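PDB 5F7U: cycloalternan-forming enzyme from Listeria monocytogenes serovar 1/2a, which belongs to glycoside hydrolase family 31 and is a multidomain protein, built round a TIM barrel, that binds glycans at several sites, some of them in a carbohydrate-binding module. Local coordinates for residues Glu942-Thr953 with Thr961-Phe969; Ala891-Leu899 with Ala905-Thr913. The protein carries 1 engineered substitution. All coordinates share one frame; numbering follows the deposited sequence.

Contact 1: Glu942-Thr953 with Thr961-Phe969. With MG (magnesium ion), chain G; GLC (alpha-D-glucopyranose), chain B; GLC (alpha-D-glucopyranose), chain C; GLC (alpha-D-glucopyranose), chain D.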
loop_
_atom_site.group_PDB
_atom_site.type_symbol
_atom_site.label_atom_id
_atom_site.label_comp_id
_atom_site.label_asym_id
_atom_site.label_seq_id
_atom_site.Cartn_x
_atom_site.Cartn_y
_atom_site.Cartn_z
ATOM N N GLU A 942 -27.365 23.175 -2.706
ATOM C CA GLU A 942 -27.288 24.509 -2.102
ATOM C C GLU A 942 -26.798 25.534 -3.114
ATOM O O GLU A 942 -25.779 25.314 -3.809
ATOM C CB GLU A 942 -26.388 24.502 -0.853
ATOM C CG GLU A 942 -26.925 23.657 0.300
ATOM C CD GLU A 942 -28.281 24.115 0.820
ATOM O OE1 GLU A 942 -28.663 25.312 0.651
ATOM O OE2 GLU A 942 -28.970 23.264 1.442
ATOM N N ALA A 943 -27.525 26.653 -3.211
ATOM C CA ALA A 943 -27.152 27.705 -4.146
ATOM C C ALA A 943 -25.763 28.273 -3.834
ATOM O O ALA A 943 -25.009 28.618 -4.746
ATOM C CB ALA A 943 -28.206 28.807 -4.172
ATOM N N GLU A 944 -25.425 28.330 -2.543
ATOM C CA GLU A 944 -24.141 28.870 -2.083
ATOM C C GLU A 944 -22.940 27.986 -2.497
ATOM O O GLU A 944 -21.784 28.446 -2.466
ATOM C CB GLU A 944 -24.172 29.121 -0.562
ATOM C CG GLU A 944 -24.462 27.901 0.306
ATOM C CD GLU A 944 -25.936 27.690 0.685
ATOM O OE1 GLU A 944 -26.891 28.017 -0.060
ATOM O OE2 GLU A 944 -26.154 27.133 1.768
ATOM N N PHE A 945 -23.228 26.739 -2.884
ATOM C CA PHE A 945 -22.197 25.821 -3.410
ATOM C C PHE A 945 -22.150 25.794 -4.937
ATOM O O PHE A 945 -21.301 25.100 -5.535
ATOM C CB PHE A 945 -22.364 24.388 -2.876
ATOM C CG PHE A 945 -22.370 24.260 -1.371
ATOM C CD1 PHE A 945 -21.713 25.182 -0.533
ATOM C CD2 PHE A 945 -23.017 23.171 -0.781
ATOM C CE1 PHE A 945 -21.736 25.030 0.863
ATOM C CE2 PHE A 945 -23.034 23.006 0.608
ATOM C CZ PHE A 945 -22.389 23.937 1.433
ATOM N N GLY A 946 -23.041 26.547 -5.576
ATOM C CA GLY A 946 -23.106 26.571 -7.043
ATOM C C GLY A 946 -21.941 27.333 -7.656
ATOM O O GLY A 946 -21.117 27.927 -6.936
ATOM N N HIS A 947 -21.851 27.290 -8.983
ATOM C CA HIS A 947 -20.889 28.107 -9.733
ATOM C C HIS A 947 -21.485 29.491 -9.906
ATOM O O HIS A 947 -22.522 29.651 -10.553
ATOM C CB HIS A 947 -20.575 27.479 -11.094
ATOM C CG HIS A 947 -20.131 26.051 -11.002
ATOM N ND1 HIS A 947 -18.832 25.695 -10.716
ATOM C CD2 HIS A 947 -20.817 24.890 -11.140
ATOM C CE1 HIS A 947 -18.729 24.377 -10.690
ATOM N NE2 HIS A 947 -19.918 23.864 -10.953
ATOM N N LEU A 948 -20.835 30.487 -9.315
ATOM C CA LEU A 948 -21.420 31.824 -9.242
ATOM C C LEU A 948 -20.740 32.808 -10.177
ATOM O O LEU A 948 -19.511 32.837 -10.265
ATOM C CB LEU A 948 -21.362 32.349 -7.800
ATOM C CG LEU A 948 -21.847 31.446 -6.658
ATOM C CD1 LEU A 948 -21.686 32.156 -5.320
ATOM C CD2 LEU A 948 -23.295 31.014 -6.857
ATOM N N THR A 949 -21.542 33.628 -10.845
ATOM C CA THR A 949 -21.039 34.681 -11.731
ATOM C C THR A 949 -21.611 36.022 -11.313
ATOM O O THR A 949 -22.836 36.219 -11.369
ATOM C CB THR A 949 -21.406 34.385 -13.191
ATOM O OG1 THR A 949 -20.879 33.105 -13.541
ATOM C CG2 THR A 949 -20.840 35.456 -14.145
ATOM N N ASN A 950 -20.709 36.931 -10.904
ATOM C CA ASN A 950 -21.043 38.312 -10.477
ATOM C C ASN A 950 -22.079 38.376 -9.356
ATOM O O ASN A 950 -22.923 39.286 -9.308
ATOM C CB ASN A 950 -21.494 39.183 -11.668
ATOM C CG ASN A 950 -20.462 39.260 -12.770
ATOM O OD1 ASN A 950 -19.267 39.389 -12.510
ATOM N ND2 ASN A 950 -20.923 39.201 -14.018
ATOM N N VAL A 951 -22.019 37.394 -8.466
ATOM C CA VAL A 951 -23.006 37.249 -7.410
ATOM C C VAL A 951 -22.321 36.629 -6.196
ATOM O O VAL A 951 -21.405 35.830 -6.351
ATOM C CB VAL A 951 -24.262 36.458 -7.906
ATOM C CG1 VAL A 951 -24.058 34.950 -7.882
ATOM C CG2 VAL A 951 -25.477 36.840 -7.095
ATOM N N THR A 952 -22.750 37.016 -4.999
ATOM C CA THR A 952 -22.098 36.570 -3.759
ATOM C C THR A 952 -23.108 35.914 -2.816
ATOM O O THR A 952 -24.314 35.844 -3.117
ATOM C CB THR A 952 -21.355 37.721 -3.017
ATOM O OG1 THR A 952 -22.293 38.732 -2.628
ATOM C CG2 THR A 952 -20.251 38.340 -3.876
ATOM N N THR A 953 -22.610 35.428 -1.685
ATOM C CA THR A 953 -23.442 34.715 -0.728
ATOM C C THR A 953 -23.652 35.542 0.533
ATOM O O THR A 953 -22.882 36.465 0.811
ATOM C CB THR A 953 -22.858 33.329 -0.369
ATOM O OG1 THR A 953 -21.573 33.491 0.240
ATOM C CG2 THR A 953 -22.716 32.457 -1.612
ATOM N N THR A 961 -31.257 26.653 4.308
ATOM C CA THR A 961 -30.536 25.406 4.471
ATOM C C THR A 961 -29.096 25.623 3.980
ATOM O O THR A 961 -28.794 26.603 3.235
ATOM C CB THR A 961 -31.215 24.226 3.746
ATOM O OG1 THR A 961 -31.147 24.436 2.337
ATOM C CG2 THR A 961 -32.686 24.046 4.187
ATOM N N GLY A 962 -28.225 24.697 4.385
ATOM C CA GLY A 962 -26.791 24.805 4.129
ATOM C C GLY A 962 -26.198 25.910 4.987
ATOM O O GLY A 962 -26.650 26.138 6.107
ATOM N N THR A 963 -25.198 26.610 4.449
ATOM C CA THR A 963 -24.519 27.682 5.189
ATOM C C THR A 963 -25.060 29.085 4.905
ATOM O O THR A 963 -24.640 30.056 5.551
ATOM C CB THR A 963 -22.998 27.676 4.921
ATOM O OG1 THR A 963 -22.755 27.899 3.521
ATOM C CG2 THR A 963 -22.362 26.354 5.376
ATOM N N GLY A 964 -25.978 29.192 3.948
ATOM C CA GLY A 964 -26.583 30.480 3.584
ATOM C C GLY A 964 -27.383 30.411 2.293
ATOM O O GLY A 964 -28.107 29.428 2.032
ATOM N N PHE A 965 -27.223 31.468 1.496
ATOM C CA PHE A 965 -27.970 31.687 0.258
ATOM C C PHE A 965 -27.197 32.635 -0.652
ATOM O O PHE A 965 -26.301 33.352 -0.194
ATOM C CB PHE A 965 -29.376 32.248 0.558
ATOM C CG PHE A 965 -29.380 33.448 1.480
ATOM C CD1 PHE A 965 -29.175 34.736 0.977
ATOM C CD2 PHE A 965 -29.619 33.290 2.857
ATOM C CE1 PHE A 965 -29.210 35.842 1.815
ATOM C CE2 PHE A 965 -29.634 34.399 3.705
ATOM C CZ PHE A 965 -29.431 35.673 3.182
ATOM N N VAL A 966 -27.568 32.654 -1.927
ATOM C CA VAL A 966 -27.052 33.619 -2.892
ATOM C C VAL A 966 -27.908 34.886 -2.768
ATOM O O VAL A 966 -29.136 34.803 -2.822
ATOM C CB VAL A 966 -27.079 33.021 -4.316
ATOM C CG1 VAL A 966 -26.820 34.081 -5.373
ATOM C CG2 VAL A 966 -26.041 31.918 -4.424
ATOM N N ALA A 967 -27.266 36.043 -2.582
ATOM C CA ALA A 967 -27.991 37.288 -2.236
ATOM C C ALA A 967 -28.240 38.244 -3.410
ATOM O O ALA A 967 -27.303 38.573 -4.160
ATOM C CB ALA A 967 -27.258 38.021 -1.121
ATOM N N GLY A 968 -29.489 38.709 -3.548
ATOM C CA GLY A 968 -29.836 39.764 -4.532
ATOM C C GLY A 968 -30.000 39.183 -5.933
ATOM O O GLY A 968 -31.125 39.066 -6.438
ATOM N N PHE A 969 -28.875 38.849 -6.573
ATOM C CA PHE A 969 -28.885 38.098 -7.825
ATOM C C PHE A 969 -29.791 38.823 -8.849
ATOM O O PHE A 969 -30.596 38.206 -9.559
ATOM C CB PHE A 969 -29.298 36.643 -7.485
ATOM C CG PHE A 969 -29.418 35.703 -8.657
ATOM C CD1 PHE A 969 -28.613 35.820 -9.797
ATOM C CD2 PHE A 969 -30.322 34.643 -8.582
ATOM C CE1 PHE A 969 -28.745 34.916 -10.851
ATOM C CE2 PHE A 969 -30.446 33.736 -9.622
ATOM C CZ PHE A 969 -29.657 33.871 -10.760
HETATM MG MG MG G . -28.638 27.454 1.204
HETATM C C1 GLC B . -18.959 28.284 -0.140
HETATM C C2 GLC B . -19.877 28.601 1.050
HETATM C C3 GLC B . -19.206 28.244 2.380
HETATM C C4 GLC B . -18.732 26.792 2.410
HETATM C C5 GLC B . -17.879 26.524 1.171
HETATM C C6 GLC B . -17.458 25.069 1.053
HETATM O O2 GLC B . -20.277 29.976 1.025
HETATM O O3 GLC B . -20.128 28.438 3.450
HETATM O O4 GLC B . -17.956 26.544 3.594
HETATM O O5 GLC B . -18.573 26.899 -0.038
HETATM O O6 GLC B . -16.636 25.019 -0.121
HETATM C C1 GLC C . -14.823 29.704 -6.023
HETATM C C2 GLC C . -15.349 31.157 -6.059
HETATM C C3 GLC C . -16.830 31.223 -6.434
HETATM C C4 GLC C . -17.097 30.499 -7.757
HETATM C C5 GLC C . -16.475 29.091 -7.832
HETATM C C6 GLC C . -15.641 28.945 -9.111
HETATM O O2 GLC C . -15.129 31.852 -4.823
HETATM O O3 GLC C . -17.245 32.590 -6.552
HETATM O O4 GLC C . -18.506 30.409 -7.970
HETATM O O5 GLC C . -15.727 28.737 -6.638
HETATM O O6 GLC C . -15.317 27.570 -9.350
HETATM C C1 GLC D . -32.500 43.504 1.182
HETATM C C2 GLC D . -32.279 42.145 1.862
HETATM C C3 GLC D . -31.222 41.311 1.123
HETATM C C4 GLC D . -31.546 41.181 -0.367
HETATM C C5 GLC D . -31.687 42.591 -0.947
HETATM C C6 GLC D . -32.006 42.602 -2.431
HETATM O O1 GLC D . -31.397 44.405 1.425
HETATM O O2 GLC D . -31.872 42.316 3.222
HETATM O O3 GLC D . -31.112 40.038 1.752
HETATM O O4 GLC D . -30.505 40.448 -1.034
HETATM O O5 GLC D . -32.713 43.323 -0.236
HETATM O O6 GLC D . -32.063 43.975 -2.827
HETATM O O HOH W 1 -24.565 38.999 -4.580
#
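V966 is the main knob of this contact within the beta-rich family 6 carbohydrate-binding module, and A943, L948 and V951 form the hollow that receives it. With CG1 anti to its backbone N (chi1 168°), V966 presses that methyl on V951 CG2 at 3.5 Å, the two side chains crossing at about a right angle. Its other branch, CG2, lies 3.8 Å from both A943 CB and L948 CD2; V951 CG2 is also met by F969 CB, at 3.8 Å. Strand 965-968 meets the other segment in an antiparallel non-hydrogen-bonded pair of V966 with T953, and beside it A967 N bonds T952 O almost straight (169°). At the opposite end of the segment, the bare CA of G962 leaves room for the carboxylate of E944, whose OE2 approaches to 3.4 Å. E944 grips the magnesium ion with both oxygens, joined by E942 OE1, the carbonyls of T961 and G964, and D1057. T963 OG1 is hydrogen-bonded to O3 of a bound glucose (chain B) at 2.7 Å. Residues that lend the metal their carbonyls also hold the acids: G964 N reaches E944 OE2 from above the carboxylate plane, and T961 OG1 donates to the syn lone pair of E942 OE2 at 2.6 Å.

Contact 2: Ala891-Leu899 with Ala905-Thr913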
loop_
_atom_site.group_PDB
_atom_site.type_symbol
_atom_site.label_atom_id
_atom_site.label_comp_id
_atom_site.label_asym_id
_atom_site.label_seq_id
_atom_site.Cartn_x
_atom_site.Cartn_y
_atom_site.Cartn_z
ATOM N N ALA A 891 -44.101 2.516 14.388
ATOM C CA ALA A 891 -44.466 3.445 15.459
ATOM C C ALA A 891 -43.722 4.758 15.288
ATOM O O ALA A 891 -42.497 4.763 15.104
ATOM C CB ALA A 891 -44.168 2.840 16.825
ATOM N N ASP A 892 -44.467 5.868 15.337
ATOM C CA ASP A 892 -43.889 7.211 15.194
ATOM C C ASP A 892 -42.880 7.498 16.293
ATOM O O ASP A 892 -43.138 7.224 17.471
ATOM C CB ASP A 892 -44.984 8.293 15.193
ATOM C CG ASP A 892 -45.516 8.604 13.789
ATOM O OD1 ASP A 892 -46.283 7.799 13.209
ATOM O OD2 ASP A 892 -45.184 9.687 13.269
ATOM N N VAL A 893 -41.716 8.015 15.905
ATOM C CA VAL A 893 -40.750 8.501 16.886
ATOM C C VAL A 893 -40.757 10.025 16.921
ATOM O O VAL A 893 -41.018 10.681 15.904
ATOM C CB VAL A 893 -39.329 7.904 16.702
ATOM C CG1 VAL A 893 -39.379 6.381 16.801
ATOM C CG2 VAL A 893 -38.687 8.359 15.393
ATOM N N ALA A 894 -40.473 10.576 18.100
ATOM C CA ALA A 894 -40.720 11.992 18.367
ATOM C C ALA A 894 -39.689 12.891 17.715
ATOM O O ALA A 894 -38.488 12.645 17.820
ATOM C CB ALA A 894 -40.769 12.252 19.870
ATOM N N LYS A 895 -40.168 13.941 17.054
ATOM C CA LYS A 895 -39.290 14.982 16.550
ATOM C C LYS A 895 -38.626 15.728 17.712
ATOM O O LYS A 895 -39.302 16.222 18.634
ATOM C CB LYS A 895 -40.072 15.948 15.663
ATOM C CG LYS A 895 -39.238 17.061 15.053
ATOM C CD LYS A 895 -40.138 18.208 14.627
ATOM C CE LYS A 895 -39.378 19.230 13.810
ATOM N NZ LYS A 895 -39.342 18.835 12.373
ATOM N N ALA A 896 -37.300 15.795 17.670
ATOM C CA ALA A 896 -36.555 16.644 18.597
ATOM C C ALA A 896 -36.263 17.979 17.934
ATOM O O ALA A 896 -35.716 18.031 16.825
ATOM C CB ALA A 896 -35.272 15.957 19.044
ATOM N N ASP A 897 -36.639 19.059 18.610
ATOM C CA ASP A 897 -36.446 20.406 18.068
ATOM C C ASP A 897 -35.007 20.909 18.176
ATOM O O ASP A 897 -34.593 21.753 17.379
ATOM C CB ASP A 897 -37.415 21.410 18.710
ATOM C CG ASP A 897 -38.851 21.219 18.246
ATOM O OD1 ASP A 897 -39.066 20.847 17.067
ATOM O OD2 ASP A 897 -39.775 21.449 19.064
ATOM N N THR A 898 -34.259 20.410 19.162
ATOM C CA THR A 898 -32.849 20.790 19.352
ATOM C C THR A 898 -31.975 19.558 19.485
ATOM O O THR A 898 -32.441 18.482 19.888
ATOM C CB THR A 898 -32.613 21.637 20.629
ATOM O OG1 THR A 898 -32.880 20.840 21.793
ATOM C CG2 THR A 898 -33.469 22.908 20.644
ATOM N N LEU A 899 -30.691 19.733 19.187
ATOM C CA LEU A 899 -29.697 18.710 19.475
ATOM C C LEU A 899 -29.717 18.230 20.941
ATOM O O LEU A 899 -29.570 17.033 21.191
ATOM C CB LEU A 899 -28.304 19.179 19.036
ATOM C CG LEU A 899 -27.229 18.107 18.851
ATOM C CD1 LEU A 899 -27.739 16.949 18.006
ATOM C CD2 LEU A 899 -25.970 18.714 18.244
ATOM N N ALA A 905 -33.371 12.170 24.431
ATOM C CA ALA A 905 -34.351 11.167 23.961
ATOM C C ALA A 905 -33.835 9.729 23.937
ATOM O O ALA A 905 -32.655 9.498 23.672
ATOM C CB ALA A 905 -34.866 11.552 22.585
ATOM N N THR A 906 -34.723 8.776 24.232
ATOM C CA THR A 906 -34.443 7.332 24.067
ATOM C C THR A 906 -34.493 6.902 22.594
ATOM O O THR A 906 -33.681 6.086 22.151
ATOM C CB THR A 906 -35.422 6.484 24.903
ATOM O OG1 THR A 906 -35.229 6.809 26.280
ATOM C CG2 THR A 906 -35.176 4.982 24.733
ATOM N N THR A 907 -35.491 7.407 21.875
ATOM C CA THR A 907 -35.604 7.273 20.427
ATOM C C THR A 907 -36.094 8.625 19.950
ATOM O O THR A 907 -36.678 9.385 20.734
ATOM C CB THR A 907 -36.651 6.227 19.989
ATOM O OG1 THR A 907 -37.937 6.590 20.506
ATOM C CG2 THR A 907 -36.290 4.828 20.475
ATOM N N GLY A 908 -35.889 8.924 18.671
ATOM C CA GLY A 908 -36.430 10.147 18.097
ATOM C C GLY A 908 -35.711 10.522 16.824
ATOM O O GLY A 908 -34.875 9.765 16.353
ATOM N N TYR A 909 -36.055 11.681 16.264
ATOM C CA TYR A 909 -35.340 12.211 15.100
ATOM C C TYR A 909 -35.105 13.712 15.182
ATOM O O TYR A 909 -35.810 14.419 15.889
ATOM C CB TYR A 909 -36.016 11.801 13.786
ATOM C CG TYR A 909 -37.242 12.595 13.395
ATOM C CD1 TYR A 909 -38.491 12.289 13.947
ATOM C CD2 TYR A 909 -37.163 13.630 12.437
ATOM C CE1 TYR A 909 -39.632 12.989 13.572
ATOM C CE2 TYR A 909 -38.308 14.347 12.059
ATOM C CZ TYR A 909 -39.532 14.022 12.634
ATOM O OH TYR A 909 -40.670 14.711 12.284
ATOM N N TYR A 910 -34.090 14.180 14.460
ATOM C CA TYR A 910 -33.690 15.583 14.460
ATOM C C TYR A 910 -33.181 15.913 13.070
ATOM O O TYR A 910 -32.574 15.057 12.423
ATOM C CB TYR A 910 -32.600 15.817 15.513
ATOM C CG TYR A 910 -31.872 17.145 15.397
ATOM C CD1 TYR A 910 -32.458 18.333 15.865
ATOM C CD2 TYR A 910 -30.596 17.218 14.822
ATOM C CE1 TYR A 910 -31.790 19.552 15.760
ATOM C CE2 TYR A 910 -29.920 18.434 14.709
ATOM C CZ TYR A 910 -30.520 19.591 15.173
ATOM O OH TYR A 910 -29.850 20.785 15.063
ATOM N N TYR A 911 -33.391 17.145 12.617
ATOM C CA TYR A 911 -32.913 17.540 11.288
ATOM C C TYR A 911 -31.859 18.634 11.379
ATOM O O TYR A 911 -32.123 19.718 11.894
ATOM C CB TYR A 911 -34.081 17.953 10.373
ATOM C CG TYR A 911 -33.653 18.205 8.946
ATOM C CD1 TYR A 911 -33.294 17.138 8.108
ATOM C CD2 TYR A 911 -33.579 19.509 8.428
ATOM C CE1 TYR A 911 -32.891 17.365 6.810
ATOM C CE2 TYR A 911 -33.166 19.737 7.112
ATOM C CZ TYR A 911 -32.830 18.659 6.317
ATOM O OH TYR A 911 -32.428 18.846 5.015
ATOM N N ASP A 912 -30.659 18.325 10.882
ATOM C CA ASP A 912 -29.544 19.258 10.819
ATOM C C ASP A 912 -29.677 20.019 9.499
ATOM O O ASP A 912 -29.371 19.479 8.440
ATOM C CB ASP A 912 -28.232 18.454 10.888
ATOM C CG ASP A 912 -26.966 19.310 10.814
ATOM O OD1 ASP A 912 -26.998 20.496 10.414
ATOM O OD2 ASP A 912 -25.899 18.751 11.174
ATOM N N THR A 913 -30.135 21.274 9.567
ATOM C CA THR A 913 -30.356 22.081 8.347
ATOM C C THR A 913 -29.058 22.506 7.622
ATOM O O THR A 913 -29.084 22.807 6.423
ATOM C CB THR A 913 -31.201 23.346 8.618
ATOM O OG1 THR A 913 -30.437 24.273 9.390
ATOM C CG2 THR A 913 -32.479 23.003 9.377
HETATM O O HOH W 2 -39.704 8.927 20.337
HETATM O O HOH W 3 -40.335 16.915 10.917
HETATM O O HOH W 4 -35.790 18.352 13.940
HETATM O O HOH W 5 -29.826 22.278 17.987
#
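The rings of Y909 and Y910 both lie against the segment 891-899. Over one face of Y909 sits K895 CA, a CH-pi contact 4.0 Å from the ring centroid, while V893 O stands in plane at the edge, 3.6 Å from CE1. Swung away from its own backbone N (chi1 166°), the Y910 ring lays one face under L899 CA and turns its edge to the carbonyl oxygens of A896 and D897; A896 O is 3.4 Å from CD1. The ring of Y919 also meets Y910 edge-to-face. The two backbones run the same way and join in a single bridge at K895 and Y909: Y909 N donates to A894 O, and A896 N donates to Y909 O in a short bond of 2.7 Å. G908 CA comes within 3.2 Å of A894 O, a spot with no room for a side chain. The contact thus links the edge strand 908-912 of one sheet to the chain leaving the edge strand 891-892 of another. K895 NZ is salt-bridged to E882 and shares a water with Y909 OH, so the ammonium has a charged partner and, through water, reaches the tyrosine hydroxyl, while the aliphatic part of K895 lies against the ring.

Coming from the N terminus, the chain reaches contact 2 first: residues 891-899 run into the helix 899-904, and the segment 905-913 then returns to close that short loop. The chain then forms strands 917-922 and 929-934 and enters the carbohydrate-binding module, where contact 1 closes a second short loop, between 942-953 and 961-969. The two loops follow in series, neither enclosing nor crossing the other, with centres about 29 Å apart. They nevertheless touch where T913, at the end of contact 2, offers its O to G962 N of contact 1 in a probable hydrogen bond of 2.9 Å. N916 joins the same junction by bonding E942, so the chain just after strand 908-912 is tied to the magnesium-bearing end of the module.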